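Local structure of glycoside hydrolase family 16 protein (Akkermansia muciniphila, 6T2N) at residues R147-A152 with Y298-Q303; P162-L167 with F267-N272. The protein is a family 16 glycoside hydrolase of a gut bacterium, probably an endo-acting beta-galactosidase that cuts mucin O-glycans to begin mucin breakdown. All coordinates share one frame; numbering follows the deposited sequence.

Contact 1. Residues R147-A152 with Y298-Q303; sequences RLEVRA and YVRFYQ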
loop_
_atom_site.group_PDB
_atom_site.type_symbol
_atom_site.label_atom_id
_atom_site.label_comp_id
_atom_site.label_asym_id
_atom_site.label_seq_id
_atom_site.Cartn_x
_atom_site.Cartn_y
_atom_site.Cartn_z
ATOM N N ARG A 147 11.239 -10.568 0.019
ATOM C CA ARG A 147 9.921 -11.067 0.430
ATOM C C ARG A 147 9.443 -10.133 1.522
ATOM O O ARG A 147 10.197 -9.945 2.516
ATOM C CB ARG A 147 10.032 -12.498 0.953
ATOM C CG ARG A 147 8.753 -13.017 1.592
ATOM C CD ARG A 147 9.080 -14.171 2.493
ATOM N NE ARG A 147 7.872 -14.850 2.916
ATOM C CZ ARG A 147 7.197 -15.715 2.174
ATOM N NH1 ARG A 147 7.586 -15.992 0.942
ATOM N NH2 ARG A 147 6.114 -16.286 2.649
ATOM N N LEU A 148 8.245 -9.597 1.320
ATOM C CA LEU A 148 7.608 -8.609 2.208
ATOM C C LEU A 148 6.317 -9.197 2.723
ATOM O O LEU A 148 5.427 -9.459 1.876
ATOM C CB LEU A 148 7.312 -7.344 1.426
ATOM C CG LEU A 148 6.719 -6.226 2.272
ATOM C CD1 LEU A 148 7.576 -5.918 3.514
ATOM C CD2 LEU A 148 6.545 -5.007 1.382
ATOM N N GLU A 149 6.277 -9.413 4.040
ATOM C CA GLU A 149 5.190 -10.117 4.748
ATOM C C GLU A 149 4.430 -9.057 5.524
ATOM O O GLU A 149 5.084 -8.322 6.297
ATOM C CB GLU A 149 5.740 -11.142 5.732
ATOM C CG GLU A 149 6.501 -12.277 5.096
ATOM C CD GLU A 149 6.861 -13.382 6.072
ATOM O OE1 GLU A 149 6.509 -13.238 7.282
ATOM O OE2 GLU A 149 7.463 -14.397 5.616
ATOM N N VAL A 150 3.121 -8.961 5.314
ATOM C CA VAL A 150 2.274 -8.003 6.067
ATOM C C VAL A 150 1.043 -8.755 6.554
ATOM O O VAL A 150 0.236 -9.233 5.722
ATOM C CB VAL A 150 1.919 -6.739 5.260
ATOM C CG1 VAL A 150 0.992 -5.830 6.076
ATOM C CG2 VAL A 150 3.177 -5.974 4.838
ATOM N N ARG A 151 0.934 -8.840 7.881
ATOM C CA ARG A 151 -0.189 -9.527 8.562
ATOM C C ARG A 151 -1.172 -8.498 9.107
ATOM O O ARG A 151 -0.697 -7.608 9.866
ATOM C CB ARG A 151 0.285 -10.411 9.703
ATOM C CG ARG A 151 -0.851 -11.304 10.163
ATOM C CD ARG A 151 -0.505 -12.774 10.265
ATOM N NE ARG A 151 -1.614 -13.529 10.837
ATOM C CZ ARG A 151 -1.999 -13.406 12.108
ATOM N NH1 ARG A 151 -1.406 -12.541 12.922
ATOM N NH2 ARG A 151 -3.009 -14.118 12.560
ATOM N N ALA A 152 -2.462 -8.620 8.723
ATOM C CA ALA A 152 -3.492 -7.576 8.947
ATOM C C ALA A 152 -4.927 -8.130 8.977
ATOM O O ALA A 152 -5.334 -8.953 8.101
ATOM C CB ALA A 152 -3.342 -6.500 7.894
ATOM N N TYR A 298 2.026 -7.142 11.809
ATOM C CA TYR A 298 3.471 -6.937 11.556
ATOM C C TYR A 298 3.780 -6.647 10.084
ATOM O O TYR A 298 2.962 -6.889 9.155
ATOM C CB TYR A 298 4.292 -8.118 12.084
ATOM C CG TYR A 298 3.981 -9.463 11.490
ATOM C CD1 TYR A 298 4.291 -9.772 10.167
ATOM C CD2 TYR A 298 3.408 -10.456 12.262
ATOM C CE1 TYR A 298 4.026 -11.030 9.636
ATOM C CE2 TYR A 298 3.147 -11.720 11.750
ATOM C CZ TYR A 298 3.458 -12.007 10.436
ATOM O OH TYR A 298 3.157 -13.233 9.951
ATOM N N VAL A 299 4.966 -6.076 9.916
ATOM C CA VAL A 299 5.629 -5.859 8.607
ATOM C C VAL A 299 7.039 -6.418 8.735
ATOM O O VAL A 299 7.766 -5.950 9.622
ATOM C CB VAL A 299 5.606 -4.371 8.231
ATOM C CG1 VAL A 299 6.388 -4.099 6.946
ATOM C CG2 VAL A 299 4.169 -3.869 8.148
ATOM N N ARG A 300 7.358 -7.443 7.942
ATOM C CA ARG A 300 8.692 -8.096 7.888
ATOM C C ARG A 300 9.153 -8.193 6.445
ATOM O O ARG A 300 8.435 -8.839 5.627
ATOM C CB ARG A 300 8.590 -9.498 8.454
ATOM C CG ARG A 300 7.943 -9.494 9.824
ATOM C CD ARG A 300 7.823 -10.908 10.315
ATOM N NE ARG A 300 7.308 -10.969 11.670
ATOM C CZ ARG A 300 6.647 -12.001 12.151
ATOM N NH1 ARG A 300 6.390 -13.052 11.401
ATOM N NH2 ARG A 300 6.234 -12.002 13.391
ATOM N N PHE A 301 10.281 -7.543 6.166
ATOM C CA PHE A 301 11.010 -7.606 4.878
ATOM C C PHE A 301 12.193 -8.569 5.006
ATOM O O PHE A 301 12.986 -8.339 5.944
ATOM C CB PHE A 301 11.537 -6.225 4.517
ATOM C CG PHE A 301 12.199 -6.196 3.169
ATOM C CD1 PHE A 301 11.557 -6.716 2.057
ATOM C CD2 PHE A 301 13.446 -5.630 3.006
ATOM C CE1 PHE A 301 12.128 -6.653 0.804
ATOM C CE2 PHE A 301 14.007 -5.541 1.745
ATOM C CZ PHE A 301 13.347 -6.047 0.652
ATOM N N TYR A 302 12.300 -9.584 4.129
ATOM C CA TYR A 302 13.455 -10.538 4.060
ATOM C C TYR A 302 14.132 -10.566 2.668
ATOM O O TYR A 302 13.465 -10.289 1.644
ATOM C CB TYR A 302 13.027 -11.974 4.371
ATOM C CG TYR A 302 12.384 -12.240 5.710
ATOM C CD1 TYR A 302 11.041 -11.970 5.925
ATOM C CD2 TYR A 302 13.090 -12.842 6.736
ATOM C CE1 TYR A 302 10.421 -12.261 7.131
ATOM C CE2 TYR A 302 12.487 -13.142 7.946
ATOM C CZ TYR A 302 11.147 -12.859 8.144
ATOM O OH TYR A 302 10.527 -13.137 9.332
ATOM N N GLN A 303 15.419 -10.941 2.627
ATOM C CA GLN A 303 16.267 -11.010 1.390
ATOM C C GLN A 303 17.243 -12.202 1.433
ATOM O O GLN A 303 17.983 -12.353 2.415
ATOM C CB GLN A 303 17.101 -9.728 1.214
ATOM C CG GLN A 303 16.282 -8.505 0.745
ATOM C CD GLN A 303 17.177 -7.253 0.382
ATOM O OE1 GLN A 303 18.170 -7.092 1.198
ATOM N NE2 GLN A 303 16.770 -6.368 -0.651
#
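Tyr298 holds CG between its backbone N and carbonyl carbon (chi1 60°), which swings the ring across to Arg151 on the neighbouring strand. The touching atom is Arg151 CB, 3.7 Å from the centroid of the Tyr298 ring and almost on the ring normal, a CH-pi contact; Arg151 CD comes up beside Tyr298 OH before the chain turns away. Over the centre of the opposite face lies the guanidinium carbon of Arg300, whose NH2 is salt-bridged to Glu59, a calcium ligand. With an alanine in place of Tyr298, Arg151 CB and the Arg300 guanidinium would probably lose the ring between them, the latter left to its Glu59 salt bridge. In the beta-jelly-roll sandwich of family 16, these are neighbouring antiparallel strands of one sheet, in register from Arg147–Tyr302 to Arg151–Tyr298. Glu149 N gives Arg300 O a hydrogen bond of 2.7 Å, and Arg300 N returns one of 2.9 Å to Glu149 O. On the face that carries Tyr298 and Arg300, Glu149 stretches out beyond CG; its OE2 uses the anti lone pair to take the in-plane N-H of Arg147 NE at 2.8 Å, while Arg147 NH1 pairs with Glu230. Glu149 CD rests 3.9 Å from CE1 of Tyr302, whose hydroxyl is hydrogen-bonded to Pro45 O. The other face belongs to Leu148 CD1, 4.1 Å from Phe301 CB, and Val150 CG2, 4.0 Å from Val299 CG2.

Contact 2. Residues P162-L167 with F267-N272; sequences PAIWLL and FYLILN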
loop_
_atom_site.group_PDB
_atom_site.type_symbol
_atom_site.label_atom_id
_atom_site.label_comp_id
_atom_site.label_asym_id
_atom_site.label_seq_id
_atom_site.Cartn_x
_atom_site.Cartn_y
_atom_site.Cartn_z
ATOM N N PRO A 162 -9.404 -0.459 2.863
ATOM C CA PRO A 162 -8.099 -0.757 3.412
ATOM C C PRO A 162 -7.222 -1.162 2.233
ATOM O O PRO A 162 -7.722 -1.783 1.293
ATOM C CB PRO A 162 -8.350 -1.916 4.394
ATOM C CG PRO A 162 -9.709 -2.524 3.984
ATOM C CD PRO A 162 -10.381 -1.536 3.054
ATOM N N ALA A 163 -5.940 -0.845 2.340
ATOM C CA ALA A 163 -4.949 -1.097 1.285
ATOM C C ALA A 163 -3.576 -1.289 1.919
ATOM O O ALA A 163 -3.235 -0.520 2.820
ATOM C CB ALA A 163 -4.947 0.040 0.321
ATOM N N ILE A 164 -2.859 -2.309 1.453
ATOM C CA ILE A 164 -1.388 -2.473 1.576
ATOM C C ILE A 164 -0.817 -2.307 0.173
ATOM O O ILE A 164 -1.161 -3.106 -0.683
ATOM C CB ILE A 164 -1.104 -3.856 2.161
ATOM C CG1 ILE A 164 -1.811 -3.986 3.505
ATOM C CG2 ILE A 164 0.378 -4.181 2.233
ATOM C CD1 ILE A 164 -2.064 -5.424 3.880
ATOM N N TRP A 165 0.026 -1.305 -0.048
ATOM C CA TRP A 165 0.538 -1.062 -1.409
ATOM C C TRP A 165 1.832 -0.242 -1.428
ATOM O O TRP A 165 2.173 0.384 -0.440
ATOM C CB TRP A 165 -0.589 -0.465 -2.219
ATOM C CG TRP A 165 -1.054 0.831 -1.681
ATOM C CD1 TRP A 165 -1.658 1.041 -0.487
ATOM C CD2 TRP A 165 -0.977 2.109 -2.324
ATOM N NE1 TRP A 165 -1.927 2.365 -0.340
ATOM C CE2 TRP A 165 -1.535 3.043 -1.451
ATOM C CE3 TRP A 165 -0.475 2.562 -3.545
ATOM C CZ2 TRP A 165 -1.613 4.392 -1.751
ATOM C CZ3 TRP A 165 -0.566 3.896 -3.845
ATOM C CH2 TRP A 165 -1.133 4.799 -2.956
ATOM N N LEU A 166 2.578 -0.394 -2.521
ATOM C CA LEU A 166 3.918 0.198 -2.779
ATOM C C LEU A 166 3.915 0.922 -4.137
ATOM O O LEU A 166 3.260 0.451 -5.061
ATOM C CB LEU A 166 4.957 -0.922 -2.789
ATOM C CG LEU A 166 4.955 -1.840 -1.566
ATOM C CD1 LEU A 166 4.125 -3.111 -1.774
ATOM C CD2 LEU A 166 6.373 -2.195 -1.174
ATOM N N LEU A 167 4.594 2.067 -4.176
ATOM C CA LEU A 167 4.833 2.964 -5.335
ATOM C C LEU A 167 6.343 3.011 -5.572
ATOM O O LEU A 167 7.080 3.124 -4.553
ATOM C CB LEU A 167 4.356 4.383 -5.006
ATOM C CG LEU A 167 2.851 4.639 -5.049
ATOM C CD1 LEU A 167 2.481 5.942 -4.320
ATOM C CD2 LEU A 167 2.349 4.646 -6.483
ATOM N N PHE A 267 10.856 0.608 -4.342
ATOM C CA PHE A 267 9.413 0.867 -4.078
ATOM C C PHE A 267 9.203 1.237 -2.600
ATOM O O PHE A 267 9.805 0.560 -1.729
ATOM C CB PHE A 267 8.642 -0.383 -4.511
ATOM C CG PHE A 267 8.117 -0.344 -5.915
ATOM C CD1 PHE A 267 8.953 -0.553 -6.975
ATOM C CD2 PHE A 267 6.789 -0.086 -6.163
ATOM C CE1 PHE A 267 8.469 -0.521 -8.275
ATOM C CE2 PHE A 267 6.296 -0.055 -7.451
ATOM C CZ PHE A 267 7.144 -0.271 -8.513
ATOM N N TYR A 268 8.387 2.250 -2.287
ATOM C CA TYR A 268 8.080 2.568 -0.852
ATOM C C TYR A 268 6.675 2.096 -0.507
ATOM O O TYR A 268 5.864 1.844 -1.405
ATOM C CB TYR A 268 8.330 4.021 -0.462
ATOM C CG TYR A 268 7.475 4.978 -1.221
ATOM C CD1 TYR A 268 6.192 5.229 -0.791
ATOM C CD2 TYR A 268 7.925 5.583 -2.392
ATOM C CE1 TYR A 268 5.373 6.106 -1.480
ATOM C CE2 TYR A 268 7.108 6.440 -3.121
ATOM C CZ TYR A 268 5.823 6.700 -2.656
ATOM O OH TYR A 268 4.950 7.535 -3.297
ATOM N N LEU A 269 6.479 1.847 0.786
ATOM C CA LEU A 269 5.300 1.115 1.312
ATOM C C LEU A 269 4.304 2.082 1.948
ATOM O O LEU A 269 4.721 3.056 2.617
ATOM C CB LEU A 269 5.719 0.066 2.333
ATOM C CG LEU A 269 4.546 -0.654 3.002
ATOM C CD1 LEU A 269 3.665 -1.378 1.995
ATOM C CD2 LEU A 269 5.026 -1.634 4.084
ATOM N N ILE A 270 3.024 1.797 1.715
ATOM C CA ILE A 270 1.872 2.536 2.290
ATOM C C ILE A 270 0.898 1.561 2.916
ATOM O O ILE A 270 0.508 0.595 2.197
ATOM C CB ILE A 270 1.134 3.320 1.222
ATOM C CG1 ILE A 270 2.043 4.349 0.576
ATOM C CG2 ILE A 270 -0.064 3.950 1.865
ATOM C CD1 ILE A 270 1.280 5.288 -0.331
ATOM N N LEU A 271 0.493 1.885 4.153
ATOM C CA LEU A 271 -0.607 1.224 4.905
ATOM C C LEU A 271 -1.667 2.290 5.181
ATOM O O LEU A 271 -1.323 3.311 5.759
ATOM C CB LEU A 271 -0.011 0.642 6.182
ATOM C CG LEU A 271 1.252 -0.199 5.995
ATOM C CD1 LEU A 271 1.763 -0.692 7.323
ATOM C CD2 LEU A 271 0.980 -1.392 5.127
ATOM N N ASN A 272 -2.895 2.107 4.727
ATOM C CA ASN A 272 -3.910 3.180 4.814
ATOM C C ASN A 272 -5.327 2.569 4.769
ATOM O O ASN A 272 -5.489 1.412 4.274
ATOM C CB ASN A 272 -3.664 4.239 3.740
ATOM C CG ASN A 272 -4.163 3.755 2.400
ATOM O OD1 ASN A 272 -3.502 2.974 1.749
ATOM N ND2 ASN A 272 -5.394 4.060 2.047
#
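Trp165 and Ile270 point the same way, side by side, from neighbouring antiparallel strands in the second sheet of the jelly-roll sandwich. CD1 of Ile270 sits over one face of the indole, 3.8 Å from the centroid of the Trp165 six-membered ring. Glu179 and Asp181 touch the indole; their Glu-Ile-Asp sequence is consistent with the family 16 catalytic signature, so this face of the sheet probably borders the active site. Further along, Leu167 and Tyr268 do the same, Leu167 CB lying 4.1 Å from the Tyr268 ring centroid in an off-centre CH-pi contact. On the face turned to the other sheet, the aliphatic branches meet at a slant: Ile164 CG2 touches Leu271 CD2 at 4.1 Å, and Leu166 CG meets Leu269 CD1 at 3.8 Å. Backbone hydrogen bonds join the pair, among them Ile270 N to Trp165 O. The one side-chain hydrogen bond between the strands joins Trp165 to Asn272; in both, CG lies between backbone N and carbonyl carbon (chi1 62° and 78°), which brings their ends toward the opposite strand. Ring and amide planes stand 75° apart; Trp165 NE1, tilted from the Asn272 amide plane, donates in its own ring plane to Asn272 OD1, 2.7 Å away.

Contact 1 and contact 2 lie one in each sheet of the sandwich, with centres 12 Å apart, and their inward faces meet in the core. Val150 CG1 packs on Ile164 CD1 at 3.8 Å, Leu148 CD2 on Leu166 CD2 at 3.8 Å, and Val299 CG1 on Leu269 CD2 at 4.0 Å. Along the chain the strands come as 146-153, 160-168, 267-275 and 292-302, which nests contact 2 inside the loop closed by contact 1. Strands 146-153 and 160-168 lie in different sheets, as do 267-275 and 292-302, so both connections cross between them. The two pairs thus clamp the apolar core, with Trp165 on the far face of contact 2 and the Tyr298 end of contact 1 near the calcium ion.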